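Local atomic coordinates of 11S globulin isoform 1 (Cocos nucifera, PDB entry 5WPW), a protein that serves as a hexameric 11S seed storage globulin of the cupin family, a nutrient reservoir of the coconut seed and a potential food allergen. Residues E2-L8 with E32-C36; S300-N306 with A369-V375; R43-E47 with G210-R214. The protein carries 2 engineered substitutions. The contacts are given in a common frame with arbitrary orientation. Numbering follows the deposited sequence.

Contact 1: E2-L8 with E32-C36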
loop_
_atom_site.group_PDB
_atom_site.type_symbol
_atom_site.label_atom_id
_atom_site.label_comp_id
_atom_site.label_asym_id
_atom_site.label_seq_id
_atom_site.Cartn_x
_atom_site.Cartn_y
_atom_site.Cartn_z
ATOM N N GLU A 2 -20.955 22.914 12.055
ATOM C CA GLU A 2 -21.883 22.912 13.181
ATOM C C GLU A 2 -21.338 22.191 14.405
ATOM O O GLU A 2 -22.118 21.862 15.309
ATOM C CB GLU A 2 -23.215 22.256 12.777
ATOM C CG GLU A 2 -24.161 23.132 11.970
ATOM C CD GLU A 2 -23.862 23.098 10.481
ATOM O OE1 GLU A 2 -22.737 22.699 10.106
ATOM O OE2 GLU A 2 -24.751 23.473 9.682
ATOM N N CYS A 3 -20.037 21.911 14.461
ATOM C CA CYS A 3 -19.544 21.116 15.577
ATOM C C CYS A 3 -19.280 21.943 16.824
ATOM O O CYS A 3 -18.801 21.393 17.825
ATOM C CB CYS A 3 -18.291 20.336 15.165
ATOM S SG CYS A 3 -18.643 18.873 14.145
ATOM N N ARG A 4 -19.591 23.239 16.805
ATOM C CA ARG A 4 -19.668 24.013 18.045
ATOM C C ARG A 4 -21.086 23.892 18.609
ATOM O O ARG A 4 -21.913 24.811 18.566
ATOM C CB ARG A 4 -19.258 25.461 17.813
ATOM C CG ARG A 4 -17.773 25.643 17.500
ATOM C CD ARG A 4 -17.545 26.722 16.444
ATOM N NE ARG A 4 -16.261 26.604 15.736
ATOM C CZ ARG A 4 -16.073 27.011 14.481
ATOM N NH1 ARG A 4 -14.887 26.885 13.890
ATOM N NH2 ARG A 4 -17.089 27.548 13.813
ATOM N N ILE A 5 -21.363 22.714 19.136
ATOM C CA ILE A 5 -22.680 22.391 19.661
ATOM C C ILE A 5 -22.726 22.784 21.125
ATOM O O ILE A 5 -21.881 22.356 21.920
ATOM C CB ILE A 5 -22.997 20.898 19.484
ATOM C CG1 ILE A 5 -22.532 20.398 18.117
ATOM C CG2 ILE A 5 -24.482 20.652 19.661
ATOM C CD1 ILE A 5 -21.149 19.805 18.164
ATOM N N GLU A 6 -23.716 23.604 21.481
ATOM C CA GLU A 6 -23.906 23.968 22.880
ATOM C C GLU A 6 -24.364 22.762 23.700
ATOM O O GLU A 6 -23.790 22.471 24.756
ATOM C CB GLU A 6 -24.902 25.128 22.988
ATOM C CG GLU A 6 -25.039 25.732 24.386
ATOM C CD GLU A 6 -23.713 26.170 24.982
ATOM O OE1 GLU A 6 -23.027 25.312 25.573
ATOM O OE2 GLU A 6 -23.358 27.369 24.873
ATOM N N ARG A 7 -25.379 22.033 23.216
ATOM C CA ARG A 7 -25.936 20.870 23.900
ATOM C C ARG A 7 -26.211 19.749 22.906
ATOM O O ARG A 7 -26.565 19.994 21.751
ATOM C CB ARG A 7 -27.268 21.181 24.614
ATOM C CG ARG A 7 -27.163 22.143 25.788
ATOM C CD ARG A 7 -26.099 21.729 26.774
ATOM N NE ARG A 7 -24.958 22.633 26.720
ATOM C CZ ARG A 7 -23.993 22.679 27.632
ATOM N NH1 ARG A 7 -22.988 23.539 27.495
ATOM N NH2 ARG A 7 -24.036 21.872 28.687
ATOM N N LEU A 8 -26.095 18.515 23.383
ATOM C CA LEU A 8 -26.588 17.355 22.655
ATOM C C LEU A 8 -27.948 16.930 23.204
ATOM O O LEU A 8 -28.315 17.247 24.336
ATOM C CB LEU A 8 -25.604 16.185 22.744
ATOM C CG LEU A 8 -24.153 16.463 22.344
ATOM C CD1 LEU A 8 -23.260 15.325 22.804
ATOM C CD2 LEU A 8 -24.047 16.653 20.836
ATOM N N GLU A 32 -28.270 19.912 13.810
ATOM C CA GLU A 32 -26.867 20.294 13.976
ATOM C C GLU A 32 -25.982 19.088 14.265
ATOM O O GLU A 32 -24.842 19.013 13.792
ATOM C CB GLU A 32 -26.725 21.319 15.101
ATOM C CG GLU A 32 -26.669 22.775 14.662
ATOM C CD GLU A 32 -26.501 23.724 15.844
ATOM O OE1 GLU A 32 -25.809 23.343 16.818
ATOM O OE2 GLU A 32 -27.063 24.842 15.804
ATOM N N GLN A 33 -26.481 18.142 15.053
ATOM C CA GLN A 33 -25.666 17.004 15.455
ATOM C C GLN A 33 -25.380 16.071 14.282
ATOM O O GLN A 33 -24.262 15.551 14.155
ATOM C CB GLN A 33 -26.365 16.277 16.600
ATOM C CG GLN A 33 -26.868 17.278 17.613
ATOM C CD GLN A 33 -27.575 16.643 18.775
ATOM O OE1 GLN A 33 -26.938 16.140 19.699
ATOM N NE2 GLN A 33 -28.902 16.675 18.747
ATOM N N PHE A 34 -26.377 15.850 13.418
ATOM C CA PHE A 34 -26.160 15.117 12.176
ATOM C C PHE A 34 -25.255 15.893 11.233
ATOM O O PHE A 34 -24.393 15.314 10.563
ATOM C CB PHE A 34 -27.500 14.840 11.500
ATOM C CG PHE A 34 -28.143 13.589 11.964
ATOM C CD1 PHE A 34 -27.597 12.366 11.639
ATOM C CD2 PHE A 34 -29.288 13.627 12.727
ATOM C CE1 PHE A 34 -28.178 11.204 12.072
ATOM C CE2 PHE A 34 -29.870 12.473 13.158
ATOM C CZ PHE A 34 -29.315 11.255 12.829
ATOM N N ARG A 35 -25.446 17.207 11.158
ATOM C CA ARG A 35 -24.559 18.020 10.345
ATOM C C ARG A 35 -23.143 18.043 10.918
ATOM O O ARG A 35 -22.174 18.075 10.158
ATOM C CB ARG A 35 -25.129 19.436 10.200
ATOM C CG ARG A 35 -26.128 19.574 9.039
ATOM C CD ARG A 35 -26.474 21.030 8.741
ATOM N NE ARG A 35 -27.225 21.646 9.835
ATOM C CZ ARG A 35 -28.086 22.651 9.690
ATOM N NH1 ARG A 35 -28.321 23.167 8.487
ATOM N NH2 ARG A 35 -28.720 23.137 10.755
ATOM N N CYS A 36 -22.989 17.992 12.240
ATOM C CA CYS A 36 -21.635 17.917 12.776
ATOM C C CYS A 36 -21.010 16.566 12.464
ATOM O O CYS A 36 -19.836 16.495 12.100
ATOM C CB CYS A 36 -21.627 18.174 14.282
ATOM S SG CYS A 36 -20.037 17.755 15.127
#
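The C3–C36 disulfide, one of two in this 11S globulin, ties the irregular N-terminal segment 2-8 to the short helix 32-37, which leads into strand 40-46 of the N-terminal cupin domain. The sulfurs C3 SG and C36 SG are 2.0 Å apart and chi3 is 100°, a right-handed bridge between an m rotamer at C3 and a t rotamer at C36; their CA atoms, 4.7 Å apart, are the closest CA pair of the two segments. After C3 the chain bends through an inverse gamma turn centred on R4, and I5 comes back toward the helix to pack against the bridge, its CD1 3.8 Å from C36 SG. On the other side of C3, E2 points at the helix: E2 CG packs on E32 CG at 3.7 Å, and E2 OE2 pairs with R35 NE at 3.1 Å. That oxygen sits over a face of the guanidinium, so the salt bridge rests on charge alone and not on a directed N-H. Further along, L8 CD2 approaches Q33 OE1 to 3.1 Å; the same oxygen accepts a hydrogen bond from N9 N, while L8 also touches V330 of strand 329-336. R4, facing away from the helix, forms a salt bridge with D150 of a second subunit, and C3 O receives a hydrogen bond from R154 of that subunit. The link is thus secured by the covalent bond, with a small apolar contact from I5 and an undirected ion pair at the more open edge, and the disulfide holds the N-terminal segment beside a subunit interface.

Contact 2: S300-N306 with A369-V375. Engineered in segment 369-375: I374 (natural residue Val).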
loop_
_atom_site.group_PDB
_atom_site.type_symbol
_atom_site.label_atom_id
_atom_site.label_comp_id
_atom_site.label_asym_id
_atom_site.label_seq_id
_atom_site.Cartn_x
_atom_site.Cartn_y
_atom_site.Cartn_z
ATOM N N SER A 300 -16.338 2.389 30.874
ATOM C CA SER A 300 -15.314 3.311 31.342
ATOM C C SER A 300 -15.392 4.637 30.587
ATOM O O SER A 300 -15.655 4.643 29.372
ATOM C CB SER A 300 -13.937 2.667 31.144
ATOM O OG SER A 300 -12.881 3.432 31.711
ATOM N N PRO A 301 -15.203 5.770 31.267
ATOM C CA PRO A 301 -15.081 7.053 30.561
ATOM C C PRO A 301 -14.028 6.969 29.466
ATOM O O PRO A 301 -12.948 6.413 29.659
ATOM C CB PRO A 301 -14.665 8.035 31.666
ATOM C CG PRO A 301 -15.147 7.414 32.919
ATOM C CD PRO A 301 -15.086 5.929 32.728
ATOM N N HIS A 302 -14.379 7.479 28.291
ATOM C CA HIS A 302 -13.504 7.370 27.133
ATOM C C HIS A 302 -13.819 8.510 26.186
ATOM O O HIS A 302 -14.879 9.149 26.275
ATOM C CB HIS A 302 -13.654 6.018 26.414
ATOM C CG HIS A 302 -15.042 5.754 25.894
ATOM N ND1 HIS A 302 -16.080 5.351 26.713
ATOM C CD2 HIS A 302 -15.554 5.809 24.637
ATOM C CE1 HIS A 302 -17.175 5.206 25.989
ATOM N NE2 HIS A 302 -16.883 5.467 24.727
ATOM N N TRP A 303 -12.882 8.769 25.273
ATOM C CA TRP A 303 -13.206 9.571 24.110
ATOM C C TRP A 303 -12.880 8.816 22.824
ATOM O O TRP A 303 -12.012 7.935 22.794
ATOM C CB TRP A 303 -12.482 10.925 24.163
ATOM C CG TRP A 303 -11.002 10.890 23.971
ATOM C CD1 TRP A 303 -10.309 10.970 22.769
ATOM C CD2 TRP A 303 -10.031 10.828 24.993
ATOM N NE1 TRP A 303 -8.960 10.947 23.014
ATOM C CE2 TRP A 303 -8.759 10.866 24.372
ATOM C CE3 TRP A 303 -10.103 10.740 26.392
ATOM C CZ2 TRP A 303 -7.565 10.811 25.104
ATOM C CZ3 TRP A 303 -8.920 10.706 27.115
ATOM C CH2 TRP A 303 -7.666 10.726 26.473
ATOM N N ASN A 304 -13.623 9.139 21.765
ATOM C CA ASN A 304 -13.338 8.592 20.453
ATOM C C ASN A 304 -12.193 9.370 19.836
ATOM O O ASN A 304 -12.254 10.598 19.733
ATOM C CB ASN A 304 -14.563 8.675 19.547
ATOM C CG ASN A 304 -15.626 7.695 19.952
ATOM O OD1 ASN A 304 -15.512 6.502 19.682
ATOM N ND2 ASN A 304 -16.656 8.186 20.627
ATOM N N ILE A 305 -11.176 8.642 19.392
ATOM C CA ILE A 305 -9.942 9.271 18.942
ATOM C C ILE A 305 -10.092 9.806 17.532
ATOM O O ILE A 305 -9.748 10.963 17.251
ATOM C CB ILE A 305 -8.774 8.275 19.023
ATOM C CG1 ILE A 305 -8.368 8.052 20.482
ATOM C CG2 ILE A 305 -7.597 8.774 18.214
ATOM C CD1 ILE A 305 -7.439 6.895 20.647
ATOM N N ASN A 306 -10.607 8.976 16.625
ATOM C CA ASN A 306 -10.500 9.271 15.197
ATOM C C ASN A 306 -11.850 9.229 14.494
ATOM O O ASN A 306 -11.891 9.086 13.271
ATOM C CB ASN A 306 -9.520 8.297 14.520
ATOM C CG ASN A 306 -9.881 6.828 14.711
ATOM O OD1 ASN A 306 -10.707 6.445 15.566
ATOM N ND2 ASN A 306 -9.240 5.984 13.919
ATOM N N ALA A 369 -12.028 2.625 13.876
ATOM C CA ALA A 369 -12.311 3.604 14.909
ATOM C C ALA A 369 -11.745 3.100 16.230
ATOM O O ALA A 369 -11.828 1.908 16.545
ATOM C CB ALA A 369 -13.826 3.825 15.021
ATOM N N MET A 370 -11.136 4.005 16.984
ATOM C CA MET A 370 -10.459 3.688 18.240
ATOM C C MET A 370 -10.958 4.610 19.336
ATOM O O MET A 370 -11.277 5.776 19.085
ATOM C CB MET A 370 -8.941 3.860 18.111
ATOM C CG MET A 370 -8.286 2.832 17.218
ATOM S SD MET A 370 -6.501 2.909 17.326
ATOM C CE MET A 370 -6.157 4.588 16.756
ATOM N N VAL A 371 -11.015 4.091 20.561
ATOM C CA VAL A 371 -11.302 4.931 21.708
ATOM C C VAL A 371 -10.068 4.982 22.610
ATOM O O VAL A 371 -9.179 4.113 22.579
ATOM C CB VAL A 371 -12.524 4.444 22.521
ATOM C CG1 VAL A 371 -13.787 4.380 21.641
ATOM C CG2 VAL A 371 -12.205 3.108 23.155
ATOM N N SER A 372 -10.044 6.014 23.442
ATOM C CA SER A 372 -9.075 6.163 24.525
ATOM C C SER A 372 -9.824 6.195 25.854
ATOM O O SER A 372 -10.586 7.134 26.107
ATOM C CB SER A 372 -8.287 7.453 24.348
ATOM O OG SER A 372 -7.329 7.579 25.361
ATOM N N THR A 373 -9.594 5.200 26.709
ATOM C CA THR A 373 -10.193 5.262 28.042
ATOM C C THR A 373 -9.416 6.229 28.944
ATOM O O THR A 373 -8.246 6.538 28.712
ATOM C CB THR A 373 -10.244 3.884 28.695
ATOM O OG1 THR A 373 -8.938 3.303 28.706
ATOM C CG2 THR A 373 -11.202 2.959 27.966
ATOM N N ILE A 374 -10.101 6.731 29.970
ATOM C CA ILE A 374 -9.496 7.636 30.946
ATOM C C ILE A 374 -8.941 6.873 32.135
ATOM O O ILE A 374 -7.832 7.161 32.582
ATOM C CB ILE A 374 -10.527 8.701 31.379
ATOM C CG1 ILE A 374 -10.982 9.502 30.163
ATOM C CG2 ILE A 374 -9.932 9.672 32.375
ATOM C CD1 ILE A 374 -11.959 10.619 30.469
ATOM N N VAL A 375 -9.703 5.899 32.641
ATOM C CA VAL A 375 -9.291 4.974 33.689
ATOM C C VAL A 375 -9.410 3.552 33.166
ATOM O O VAL A 375 -10.213 3.264 32.273
ATOM C CB VAL A 375 -10.131 5.137 34.971
ATOM C CG1 VAL A 375 -9.584 6.279 35.800
ATOM C CG2 VAL A 375 -11.599 5.354 34.620
HETATM O O HOH W 1 -13.575 6.562 17.558
#
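Segment 300-306 runs antiparallel to 369-375, their short strands approaching to 4.5 Å at 147°. At its start, S300 OG donates to V375 O at 2.7 Å, and S300 O accepts from H302 ND1. P301 O receives I374 N at 2.9 Å, while the P301 ring packs on the side chain of I374, an engineered residue. H302 and T373 then form a non-hydrogen-bonded pair, W303 and S372 a hydrogen-bonded one (W303 N to S372 O 2.9 Å, S372 N to W303 O 2.8 Å), and N304 and V371 again a non-hydrogen-bonded pair. This alternation puts W303 and S372 on one face of the sheet and H302, N304, V371 and T373 on the other. On the first face S372 CB lies 3.6 Å from the centroid of the W303 six-membered ring, a CH-pi contact, and I374 meets the ring edge; W303 NE1 hydrogen-bonds to G121 O of a second subunit. N304 OD1, held also by K364, shares a water with M370 O. I305 N still reaches M370 O at 2.9 Å, although the strand has ended, and N306 OD1 then substitutes for a backbone acceptor, taking M370 N at 2.9 Å. V371 N hydrogen-bonds to E243 of a third subunit. Such antiparallel pairing, linking strand 298-304 to a strand beyond the last long strand 357-364, belongs to the beta-barrel of the C-terminal cupin domain.

Contact 3: R43-E47 with G210-R214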
loop_
_atom_site.group_PDB
_atom_site.type_symbol
_atom_site.label_atom_id
_atom_site.label_comp_id
_atom_site.label_asym_id
_atom_site.label_seq_id
_atom_site.Cartn_x
_atom_site.Cartn_y
_atom_site.Cartn_z
ATOM N N ARG A 43 -34.381 4.583 9.761
ATOM C CA ARG A 43 -34.847 3.317 10.295
ATOM C C ARG A 43 -35.958 2.799 9.392
ATOM O O ARG A 43 -36.846 3.556 9.002
ATOM C CB ARG A 43 -35.370 3.459 11.735
ATOM C CG ARG A 43 -35.805 2.119 12.336
ATOM C CD ARG A 43 -36.731 2.293 13.533
ATOM N NE ARG A 43 -36.033 2.916 14.648
ATOM C CZ ARG A 43 -36.562 3.844 15.434
ATOM N NH1 ARG A 43 -37.804 4.254 15.221
ATOM N NH2 ARG A 43 -35.842 4.377 16.420
ATOM N N ARG A 44 -35.902 1.516 9.060
ATOM C CA ARG A 44 -36.932 0.876 8.254
ATOM C C ARG A 44 -37.541 -0.310 8.982
ATOM O O ARG A 44 -36.834 -1.082 9.643
ATOM C CB ARG A 44 -36.383 0.388 6.927
ATOM C CG ARG A 44 -36.669 1.279 5.804
ATOM C CD ARG A 44 -36.382 0.557 4.533
ATOM N NE ARG A 44 -35.129 0.996 3.947
ATOM C CZ ARG A 44 -35.006 2.087 3.204
ATOM N NH1 ARG A 44 -33.830 2.416 2.704
ATOM N NH2 ARG A 44 -36.066 2.842 2.962
ATOM N N VAL A 45 -38.854 -0.473 8.829
ATOM C CA VAL A 45 -39.544 -1.683 9.250
ATOM C C VAL A 45 -40.150 -2.312 8.006
ATOM O O VAL A 45 -40.881 -1.647 7.266
ATOM C CB VAL A 45 -40.629 -1.394 10.304
ATOM C CG1 VAL A 45 -41.445 -2.643 10.552
ATOM C CG2 VAL A 45 -39.997 -0.955 11.586
ATOM N N ILE A 46 -39.832 -3.580 7.770
ATOM C CA ILE A 46 -40.258 -4.301 6.578
ATOM C C ILE A 46 -41.093 -5.478 7.055
ATOM O O ILE A 46 -40.558 -6.443 7.619
ATOM C CB ILE A 46 -39.069 -4.777 5.721
ATOM C CG1 ILE A 46 -38.200 -3.600 5.276
ATOM C CG2 ILE A 46 -39.541 -5.556 4.508
ATOM C CD1 ILE A 46 -36.920 -4.051 4.588
ATOM N N GLU A 47 -42.411 -5.402 6.823
ATOM C CA GLU A 47 -43.301 -6.474 7.222
ATOM C C GLU A 47 -42.908 -7.758 6.516
ATOM O O GLU A 47 -42.206 -7.729 5.498
ATOM C CB GLU A 47 -44.756 -6.130 6.896
ATOM C CG GLU A 47 -45.200 -4.750 7.327
ATOM C CD GLU A 47 -45.027 -4.531 8.808
ATOM O OE1 GLU A 47 -44.869 -3.355 9.208
ATOM O OE2 GLU A 47 -45.049 -5.530 9.567
ATOM N N GLY A 210 -45.093 2.706 -2.770
ATOM C CA GLY A 210 -43.895 3.168 -2.075
ATOM C C GLY A 210 -42.713 2.241 -2.329
ATOM O O GLY A 210 -42.726 1.419 -3.259
ATOM N N GLU A 211 -41.678 2.360 -1.483
ATOM C CA GLU A 211 -40.437 1.622 -1.709
ATOM C C GLU A 211 -40.364 0.290 -0.963
ATOM O O GLU A 211 -39.391 -0.453 -1.137
ATOM C CB GLU A 211 -39.230 2.494 -1.337
ATOM C CG GLU A 211 -39.192 2.876 0.107
ATOM C CD GLU A 211 -37.797 3.289 0.556
ATOM O OE1 GLU A 211 -36.808 2.965 -0.149
ATOM O OE2 GLU A 211 -37.694 3.924 1.628
ATOM N N ILE A 212 -41.359 -0.046 -0.149
ATOM C CA ILE A 212 -41.475 -1.371 0.436
ATOM C C ILE A 212 -42.830 -1.919 0.007
ATOM O O ILE A 212 -43.866 -1.398 0.431
ATOM C CB ILE A 212 -41.351 -1.351 1.961
ATOM C CG1 ILE A 212 -40.084 -0.592 2.383
ATOM C CG2 ILE A 212 -41.367 -2.768 2.489
ATOM C CD1 ILE A 212 -40.073 -0.204 3.868
ATOM N N VAL A 213 -42.822 -2.955 -0.832
ATOM C CA VAL A 213 -44.029 -3.471 -1.480
ATOM C C VAL A 213 -44.269 -4.916 -1.062
ATOM O O VAL A 213 -43.340 -5.631 -0.670
ATOM C CB VAL A 213 -43.931 -3.341 -3.020
ATOM C CG1 VAL A 213 -43.481 -1.949 -3.385
ATOM C CG2 VAL A 213 -43.003 -4.426 -3.636
ATOM N N ARG A 214 -45.530 -5.355 -1.147
ATOM C CA ARG A 214 -45.895 -6.701 -0.723
ATOM C C ARG A 214 -45.727 -7.676 -1.883
ATOM O O ARG A 214 -46.211 -7.424 -2.992
ATOM C CB ARG A 214 -47.337 -6.728 -0.199
ATOM C CG ARG A 214 -47.740 -8.004 0.554
ATOM C CD ARG A 214 -47.337 -8.009 2.054
ATOM N NE ARG A 214 -47.882 -6.882 2.823
ATOM C CZ ARG A 214 -47.874 -6.790 4.155
ATOM N NH1 ARG A 214 -47.358 -7.772 4.901
ATOM N NH2 ARG A 214 -48.389 -5.715 4.747
#
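The segments meet almost wholly through side chains; no backbone pairing joins them, and the axes of the short strands 43-46 and 212-214 approach to 8.9 Å at closest and are nearly parallel (3°). I212 points toward segment 43-47 and supplies most of the apolar contact: its CD1 lies 3.8 Å from R44 CD and 3.8 Å from the main-chain V45 O, and I212 CG2 meets I46 CG2 at 3.9 Å. Both isoleucines adopt the mt rotamer. R44 has chi1 (-100°) and chi3 (-104°) between wells, and its guanidinium edge faces E211, whose p, t side chain brings its end nearer. R44 NH2 and E211 OE2 form a salt bridge, modelled implausibly short at 2.4 Å, so their positions are less certain; both also hydrogen-bond to T24 OG1. R214, bent by p rotamers at chi2 and chi3, brings NH1 to 3.7 Å from E47 CB. Strand 40-46 lies between 22-26 and 134-140 in one sheet, whereas 212-214 pairs with 50-57 in another: two facing sheets, as in the N-terminal cupin beta-barrel.

The three contacts are spread over the bicupin chain and none touches another. Contacts 1 and 3 are neighbours in sequence, since helix 32-37 leads straight into strand 40-46; their nearest atoms are about 9 Å apart, although their centres are 31 Å apart. Contact 2, in the C-terminal cupin domain, lies across the chain's centre from contact 3, with centres 37 Å and nearest atoms about 20 Å apart. Between centres, contact 1 is nearer to contact 2 (20 Å) than to contact 3; nearest atoms are about 10 Å apart, and both touch the same second subunit. V213, within segment 210-214 though not part of contact 3's pairing, packs on N391 of a fourth subunit.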